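Bradyzoite surface antigen BSR4 (Toxoplasma gondii, PDB 2JKS) is a surface antigen of the bradyzoite stage in the SAG1-related (SRS) superfamily, probably exposed to the host and its immune system, and binds zinc ions. Local coordinates at residues Pro128-Lys132 and Cys176-Lys180; Val135-Ala140 and Thr152-Thr158; Lys223-Arg227 and Leu272-Val276. The contacts are given in a common frame with arbitrary orientation. Residue numbers count along the deposited sequence, not the author numbering.

Contact 1 (Pro128-Lys132 and Cys176-Lys180)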
loop_
_atom_site.group_PDB
_atom_site.type_symbol
_atom_site.label_atom_id
_atom_site.label_comp_id
_atom_site.label_asym_id
_atom_site.label_seq_id
_atom_site.Cartn_x
_atom_site.Cartn_y
_atom_site.Cartn_z
ATOM N N PRO A 128 -2.022 -0.070 1.668
ATOM C CA PRO A 128 -1.260 0.994 0.979
ATOM C C PRO A 128 -1.090 0.710 -0.530
ATOM O O PRO A 128 -1.360 -0.394 -0.985
ATOM C CB PRO A 128 0.101 0.994 1.726
ATOM C CG PRO A 128 0.251 -0.412 2.205
ATOM C CD PRO A 128 -1.152 -0.865 2.568
ATOM N N LEU A 129 -0.704 1.719 -1.296
ATOM C CA LEU A 129 -0.333 1.539 -2.726
ATOM C C LEU A 129 1.050 0.977 -2.933
ATOM O O LEU A 129 1.404 0.528 -4.036
ATOM C CB LEU A 129 -0.442 2.880 -3.448
ATOM C CG LEU A 129 -1.807 3.536 -3.362
ATOM C CD1 LEU A 129 -1.815 4.883 -4.104
ATOM C CD2 LEU A 129 -2.912 2.611 -3.828
ATOM N N THR A 130 1.863 1.031 -1.873
ATOM C CA THR A 130 3.202 0.520 -1.904
ATOM C C THR A 130 3.440 -0.316 -0.639
ATOM O O THR A 130 2.751 -0.111 0.362
ATOM C CB THR A 130 4.263 1.677 -1.995
ATOM O OG1 THR A 130 4.110 2.529 -0.868
ATOM C CG2 THR A 130 4.038 2.531 -3.277
ATOM N N ASP A 131 4.412 -1.223 -0.703
ATOM C CA ASP A 131 4.741 -2.095 0.448
ATOM C C ASP A 131 5.280 -1.268 1.602
ATOM O O ASP A 131 6.126 -0.423 1.382
ATOM C CB ASP A 131 5.728 -3.192 0.040
ATOM C CG ASP A 131 5.146 -4.150 -0.999
ATOM O OD1 ASP A 131 3.916 -4.389 -1.008
ATOM O OD2 ASP A 131 5.915 -4.695 -1.803
ATOM N N LYS A 132 4.754 -1.497 2.811
ATOM C CA LYS A 132 5.182 -0.766 3.991
ATOM C C LYS A 132 5.665 -1.696 5.101
ATOM O O LYS A 132 5.276 -2.868 5.191
ATOM C CB LYS A 132 4.046 0.116 4.550
ATOM C CG LYS A 132 3.387 1.079 3.544
ATOM C CD LYS A 132 4.327 2.240 3.175
ATOM C CE LYS A 132 3.644 3.122 2.126
ATOM N NZ LYS A 132 4.568 4.235 1.767
ATOM N N CYS A 176 -4.673 1.692 -9.174
ATOM C CA CYS A 176 -3.339 1.126 -9.402
ATOM C C CYS A 176 -2.551 1.128 -8.088
ATOM O O CYS A 176 -2.650 2.059 -7.297
ATOM C CB CYS A 176 -2.550 1.928 -10.467
ATOM S SG CYS A 176 -3.008 1.551 -12.189
ATOM N N ALA A 177 -1.797 0.058 -7.894
ATOM C CA ALA A 177 -0.810 -0.042 -6.813
ATOM C C ALA A 177 0.489 -0.636 -7.382
ATOM O O ALA A 177 0.573 -0.960 -8.572
ATOM C CB ALA A 177 -1.374 -0.862 -5.647
ATOM N N TYR A 178 1.524 -0.748 -6.543
ATOM C CA TYR A 178 2.901 -0.804 -7.020
ATOM C C TYR A 178 3.745 -1.714 -6.111
ATOM O O TYR A 178 4.980 -1.799 -6.277
ATOM C CB TYR A 178 3.530 0.625 -7.032
ATOM C CG TYR A 178 2.632 1.658 -7.682
ATOM C CD1 TYR A 178 2.501 1.706 -9.085
ATOM C CD2 TYR A 178 1.859 2.532 -6.908
ATOM C CE1 TYR A 178 1.614 2.563 -9.686
ATOM C CE2 TYR A 178 1.008 3.414 -7.504
ATOM C CZ TYR A 178 0.866 3.400 -8.886
ATOM O OH TYR A 178 0.037 4.298 -9.443
ATOM N N GLY A 179 3.081 -2.420 -5.195
ATOM C CA GLY A 179 3.756 -3.413 -4.345
ATOM C C GLY A 179 4.322 -4.583 -5.097
ATOM O O GLY A 179 3.903 -4.864 -6.218
ATOM N N LYS A 180 5.284 -5.263 -4.487
ATOM C CA LYS A 180 5.807 -6.530 -5.003
ATOM C C LYS A 180 4.732 -7.509 -5.551
ATOM O O LYS A 180 4.933 -8.141 -6.609
ATOM C CB LYS A 180 6.673 -7.254 -3.903
ATOM C CG LYS A 180 7.585 -8.376 -4.447
ATOM C CD LYS A 180 8.159 -9.249 -3.306
ATOM C CE LYS A 180 9.016 -10.434 -3.822
ATOM N NZ LYS A 180 8.197 -11.641 -4.181
#
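Two hydrogen bonds tie Pro128-Lys132, from the first SRS domain, to Cys176-Lys180, from the second. Asp131 OD2 accepts from Lys180 N at 2.8 Å with an N-H...O angle of 157°, while OD1 takes the backbone N of Ala163, so the two carboxylate oxygens of Asp131 hold Lys180 N and Ala163 N, one each. Leu129 O lies 2.8 Å from Tyr178 N, a more bent bond at 135°. The touching parts run only 8° apart, yet the link is a single backbone bond plus a carboxylate, not a strand pairing. Gly179 passes close to the Asp131 carboxylate, with OD1 3.5 Å from Gly179 CA; an ideal CB there would come 2.6 Å from OD1 and clash. Packing fills in the rest: Leu129 CD2 lies 4.2 Å from Ala177 CB, Leu129 CB 4.2 Å from Tyr178 CD2, and Thr130 CG2 meets the edge of the Tyr178 ring, also at 4.2 Å from CD2. The two segments together bury 291 Å², both sides summed. At this interdomain junction, Pro128 and Lys132 rest on helix 91-95, whereas Cys176, disulfide-bonded to Cys301, and Tyr178, whose OH bonds to Cys202 O, lie against strand 269-277.

Contact 2 (Val135-Ala140 and Thr152-Thr158)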
loop_
_atom_site.group_PDB
_atom_site.type_symbol
_atom_site.label_atom_id
_atom_site.label_comp_id
_atom_site.label_asym_id
_atom_site.label_seq_id
_atom_site.Cartn_x
_atom_site.Cartn_y
_atom_site.Cartn_z
ATOM N N VAL A 135 7.630 -0.775 13.000
ATOM C CA VAL A 135 8.218 -1.469 14.156
ATOM C C VAL A 135 7.454 -0.980 15.421
ATOM O O VAL A 135 7.113 0.215 15.569
ATOM C CB VAL A 135 9.795 -1.214 14.273
ATOM C CG1 VAL A 135 10.320 -1.488 15.680
ATOM C CG2 VAL A 135 10.593 -2.078 13.290
ATOM N N VAL A 136 7.168 -1.927 16.293
ATOM C CA VAL A 136 6.658 -1.686 17.642
ATOM C C VAL A 136 7.482 -2.649 18.522
ATOM O O VAL A 136 8.171 -3.552 18.021
ATOM C CB VAL A 136 5.084 -1.922 17.780
ATOM C CG1 VAL A 136 4.234 -0.884 16.959
ATOM C CG2 VAL A 136 4.679 -3.392 17.359
ATOM N N GLY A 137 7.428 -2.458 19.826
ATOM C CA GLY A 137 8.220 -3.293 20.702
ATOM C C GLY A 137 7.777 -3.121 22.137
ATOM O O GLY A 137 6.934 -2.279 22.428
ATOM N N CYS A 138 8.331 -3.937 23.030
ATOM C CA CYS A 138 8.149 -3.728 24.465
ATOM C C CYS A 138 9.526 -3.749 25.104
ATOM O O CYS A 138 10.413 -4.416 24.615
ATOM C CB CYS A 138 7.246 -4.818 25.070
ATOM S SG CYS A 138 5.555 -4.611 24.544
ATOM N N GLN A 139 9.685 -2.999 26.183
ATOM C CA GLN A 139 10.938 -3.010 26.967
ATOM C C GLN A 139 10.550 -3.158 28.432
ATOM O O GLN A 139 9.594 -2.511 28.907
ATOM C CB GLN A 139 11.710 -1.718 26.738
ATOM C CG GLN A 139 13.114 -1.713 27.344
ATOM C CD GLN A 139 14.015 -0.732 26.651
ATOM O OE1 GLN A 139 14.856 -1.100 25.827
ATOM N NE2 GLN A 139 13.842 0.534 26.974
ATOM N N ALA A 140 11.291 -4.022 29.128
ATOM C CA ALA A 140 11.027 -4.338 30.505
ATOM C C ALA A 140 12.237 -3.804 31.244
ATOM O O ALA A 140 13.372 -4.025 30.805
ATOM C CB ALA A 140 10.886 -5.816 30.689
ATOM N N THR A 152 17.600 -3.259 31.259
ATOM C CA THR A 152 16.482 -3.519 30.358
ATOM C C THR A 152 16.655 -4.777 29.474
ATOM O O THR A 152 17.772 -5.260 29.235
ATOM C CB THR A 152 16.225 -2.307 29.435
ATOM O OG1 THR A 152 17.334 -2.154 28.545
ATOM C CG2 THR A 152 16.073 -1.062 30.229
ATOM N N ALA A 153 15.522 -5.314 29.022
ATOM C CA ALA A 153 15.503 -6.187 27.871
ATOM C C ALA A 153 14.323 -5.697 27.032
ATOM O O ALA A 153 13.442 -4.977 27.529
ATOM C CB ALA A 153 15.310 -7.608 28.288
ATOM N N ALA A 154 14.323 -6.059 25.757
ATOM C CA ALA A 154 13.260 -5.616 24.849
ATOM C C ALA A 154 12.937 -6.685 23.796
ATOM O O ALA A 154 13.738 -7.587 23.564
ATOM C CB ALA A 154 13.687 -4.313 24.185
ATOM N N CYS A 155 11.741 -6.590 23.208
ATOM C CA CYS A 155 11.384 -7.337 21.996
ATOM C C CYS A 155 11.157 -6.315 20.932
ATOM O O CYS A 155 10.542 -5.259 21.172
ATOM C CB CYS A 155 10.049 -8.053 22.155
ATOM S SG CYS A 155 10.103 -9.509 23.147
ATOM N N LYS A 156 11.596 -6.640 19.741
ATOM C CA LYS A 156 11.265 -5.809 18.608
ATOM C C LYS A 156 10.422 -6.554 17.523
ATOM O O LYS A 156 10.780 -7.629 17.081
ATOM C CB LYS A 156 12.564 -5.242 18.055
ATOM C CG LYS A 156 12.418 -4.472 16.822
ATOM C CD LYS A 156 13.687 -4.662 16.078
ATOM C CE LYS A 156 14.072 -3.386 15.390
ATOM N NZ LYS A 156 15.363 -3.629 14.749
ATOM N N LEU A 157 9.294 -5.961 17.114
ATOM C CA LEU A 157 8.441 -6.584 16.120
ATOM C C LEU A 157 8.389 -5.736 14.861
ATOM O O LEU A 157 7.962 -4.606 14.916
ATOM C CB LEU A 157 7.001 -6.788 16.663
ATOM C CG LEU A 157 6.003 -7.468 15.699
ATOM C CD1 LEU A 157 6.443 -8.880 15.311
ATOM C CD2 LEU A 157 4.564 -7.483 16.258
ATOM N N THR A 158 8.825 -6.296 13.737
ATOM C CA THR A 158 8.627 -5.652 12.464
ATOM C C THR A 158 7.308 -6.157 11.833
ATOM O O THR A 158 7.126 -7.354 11.642
ATOM C CB THR A 158 9.828 -5.878 11.516
ATOM O OG1 THR A 158 11.029 -5.359 12.130
ATOM C CG2 THR A 158 9.605 -5.208 10.160
#
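Six backbone hydrogen bonds join Val135-Ala140 to Thr152-Thr158, two for each hydrogen-bonded antiparallel pair. Val136 N to Leu157 O is 3.1 Å and Leu157 N to Val136 O 2.8 Å; Cys138 N to Cys155 O is 3.2 Å and Cys155 N to Cys138 O 2.9 Å; Ala140 N to Ala153 O is 2.8 Å and Ala153 N to Ala140 O 3.1 Å. CA-H...O contacts supplement them, such as Val135 CA to Leu157 O (3.2 Å, 151° at H), reaching a carbonyl of the adjoining hydrogen-bonded pair. The axes are 4.6 Å apart at 166°, as in antiparallel strands; being consecutive in the chain, 132-141 and 152-161 form a beta hairpin within one sheet of the first SRS domain's beta sandwich, flanked by strand 29-35 next to 152-161 and strand 53-67 next to 132-141. Covalent bonds fix that sheet to its partner: Cys138 is disulfide-bonded to Cys46 and Cys155 to Cys16. Apolar contacts on the same face include Val136 CG2 to Leu157 CB at 4.2 Å, both residues packing on Phe44 of strand 41-47. On the reverse face, Val135 CG1 touches Lys156 CG at 3.8 Å; at Gly137 an ideal CB would clash with Cys155 O at 2.5 Å.

Contact 3 (Lys223-Arg227 and Leu272-Val276)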
loop_
_atom_site.group_PDB
_atom_site.type_symbol
_atom_site.label_atom_id
_atom_site.label_comp_id
_atom_site.label_asym_id
_atom_site.label_seq_id
_atom_site.Cartn_x
_atom_site.Cartn_y
_atom_site.Cartn_z
ATOM N N LYS A 223 1.795 -5.986 -23.543
ATOM C CA LYS A 223 1.094 -6.314 -22.267
ATOM C C LYS A 223 1.805 -5.821 -20.983
ATOM O O LYS A 223 1.632 -6.355 -19.890
ATOM C CB LYS A 223 0.702 -7.830 -22.215
ATOM C CG LYS A 223 0.041 -8.395 -23.487
ATOM C CD LYS A 223 -1.214 -7.666 -23.912
ATOM C CE LYS A 223 -2.083 -8.460 -24.980
ATOM N NZ LYS A 223 -2.720 -7.504 -25.982
ATOM N N ASP A 224 2.569 -4.729 -21.104
ATOM C CA ASP A 224 3.366 -4.282 -19.984
ATOM C C ASP A 224 3.558 -2.800 -20.165
ATOM O O ASP A 224 4.226 -2.340 -21.104
ATOM C CB ASP A 224 4.712 -5.029 -19.986
ATOM C CG ASP A 224 5.611 -4.643 -18.858
ATOM O OD1 ASP A 224 5.281 -3.799 -17.984
ATOM O OD2 ASP A 224 6.687 -5.237 -18.825
ATOM N N VAL A 225 2.985 -2.029 -19.257
ATOM C CA VAL A 225 3.163 -0.574 -19.328
ATOM C C VAL A 225 4.655 -0.122 -19.239
ATOM O O VAL A 225 4.974 1.000 -19.635
ATOM C CB VAL A 225 2.289 0.132 -18.232
ATOM C CG1 VAL A 225 2.896 -0.008 -16.836
ATOM C CG2 VAL A 225 2.022 1.598 -18.575
ATOM N N ASN A 226 5.518 -0.963 -18.674
ATOM C CA ASN A 226 6.942 -0.653 -18.614
ATOM C C ASN A 226 7.635 -0.749 -19.980
ATOM O O ASN A 226 8.737 -0.182 -20.148
ATOM C CB ASN A 226 7.682 -1.559 -17.632
ATOM C CG ASN A 226 7.365 -1.291 -16.193
ATOM O OD1 ASN A 226 7.009 -0.184 -15.777
ATOM N ND2 ASN A 226 7.570 -2.322 -15.388
ATOM N N ARG A 227 7.014 -1.448 -20.936
ATOM C CA ARG A 227 7.467 -1.472 -22.344
ATOM C C ARG A 227 6.429 -0.784 -23.240
ATOM O O ARG A 227 5.561 -1.434 -23.872
ATOM C CB ARG A 227 7.772 -2.911 -22.788
ATOM C CG ARG A 227 8.781 -3.620 -21.822
ATOM C CD ARG A 227 9.197 -5.040 -22.289
ATOM N NE ARG A 227 8.030 -5.824 -22.706
ATOM C CZ ARG A 227 7.415 -6.763 -21.982
ATOM N NH1 ARG A 227 7.861 -7.090 -20.763
ATOM N NH2 ARG A 227 6.335 -7.379 -22.492
ATOM N N LEU A 272 -3.245 0.132 -24.367
ATOM C CA LEU A 272 -2.716 -0.031 -23.029
ATOM C C LEU A 272 -2.328 1.335 -22.453
ATOM O O LEU A 272 -1.709 2.121 -23.103
ATOM C CB LEU A 272 -1.527 -0.980 -23.107
ATOM C CG LEU A 272 -0.737 -1.541 -21.956
ATOM C CD1 LEU A 272 -0.068 -2.774 -22.508
ATOM C CD2 LEU A 272 0.311 -0.557 -21.420
ATOM N N VAL A 273 -2.730 1.588 -21.211
ATOM C CA VAL A 273 -2.190 2.664 -20.422
ATOM C C VAL A 273 -1.977 2.114 -18.997
ATOM O O VAL A 273 -2.162 0.932 -18.742
ATOM C CB VAL A 273 -3.169 3.855 -20.332
ATOM C CG1 VAL A 273 -3.347 4.526 -21.677
ATOM C CG2 VAL A 273 -4.539 3.356 -19.815
ATOM N N GLY A 274 -1.548 2.982 -18.092
ATOM C CA GLY A 274 -1.410 2.575 -16.713
ATOM C C GLY A 274 -0.686 3.579 -15.862
ATOM O O GLY A 274 -0.722 4.810 -16.123
ATOM N N CYS A 275 -0.060 3.041 -14.812
ATOM C CA CYS A 275 0.618 3.838 -13.795
ATOM C C CYS A 275 1.951 3.212 -13.494
ATOM O O CYS A 275 2.061 1.997 -13.263
ATOM C CB CYS A 275 -0.237 3.930 -12.513
ATOM S SG CYS A 275 -1.883 4.636 -12.697
ATOM N N VAL A 276 2.988 4.052 -13.517
ATOM C CA VAL A 276 4.328 3.630 -13.092
ATOM C C VAL A 276 4.703 4.329 -11.788
ATOM O O VAL A 276 4.186 5.428 -11.507
ATOM C CB VAL A 276 5.392 3.835 -14.238
ATOM C CG1 VAL A 276 4.962 3.039 -15.473
ATOM C CG2 VAL A 276 5.488 5.296 -14.598
#
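A type I beta turn, Asp224 to Arg227, packs against one face of strand 269-277 in the second SRS domain. The turn is closed by Arg227 N to Asp224 O (2.9 Å) and braced by an Asx turn, with Asp224 OD1 accepting from Asn226 N at 2.9 Å; Asp224 OD2 also lies 2.9 Å from Arg227 NH1, a salt bridge of charges alone, since the oxygen sits well out of the guanidinium plane. The backbone N of Val225 is held by Thr302 OG1 of the adjacent strand 301-307. Across to Leu272-Val276 the contact is apolar and buries 278 Å². Leu272 comes first, its CA-to-CB bond directed at the turn: CD1 lies 3.7 Å from Lys223 CA and 3.6 Å from Asp224 N, and CD2 3.5 Å from Val225 CA. Val273 points away, so its nearest approach is through the backbone, with Val225 CG2 4.1 Å from Val273 C. Gly274 follows, with phi/psi of 170/-153°, angles that by themselves call for glycine because a CB would jam against the preceding carbonyl oxygen; Val225 CG2 comes within 3.9 Å of Gly274 N. Cys275 again points away from the turn, and its SG is disulfide-bonded to Cys202 SG, while Cys275 O lies 4.2 Å from Val225 CG1. Val276 turns back to the loop, so that Val225 packs between Leu272 and Val276: Val276 CG1 is 3.9 Å from Val225 CG1 and 3.8 Å from Asn226 OD1, the latter oxygen being hydrogen-bonded to Ser300 OG.

Contact 1 sits about 4 Å from the chain centre, with contacts 2 and 3 on opposite sides of it; their centres are about 27 and 16 Å from that of contact 1. Contact 2 is nested in the loop that contact 1 closes, and lies away from the zinc sites. Contact 3 touches contact 1 directly: Tyr178 OH is 3.1 Å from Cys275 CB, and Cys176 SG is 3.3 Å from Cys275 SG although each sulfur is disulfide-bonded elsewhere. Contacts 2 and 3, about 24 Å apart at their nearest atoms, do not meet. At the junction, the Thr130 side chain lies about 5 Å from a bound zinc; the nearby zinc ligands Glu96 and Asp205 come from the first and second SRS domains.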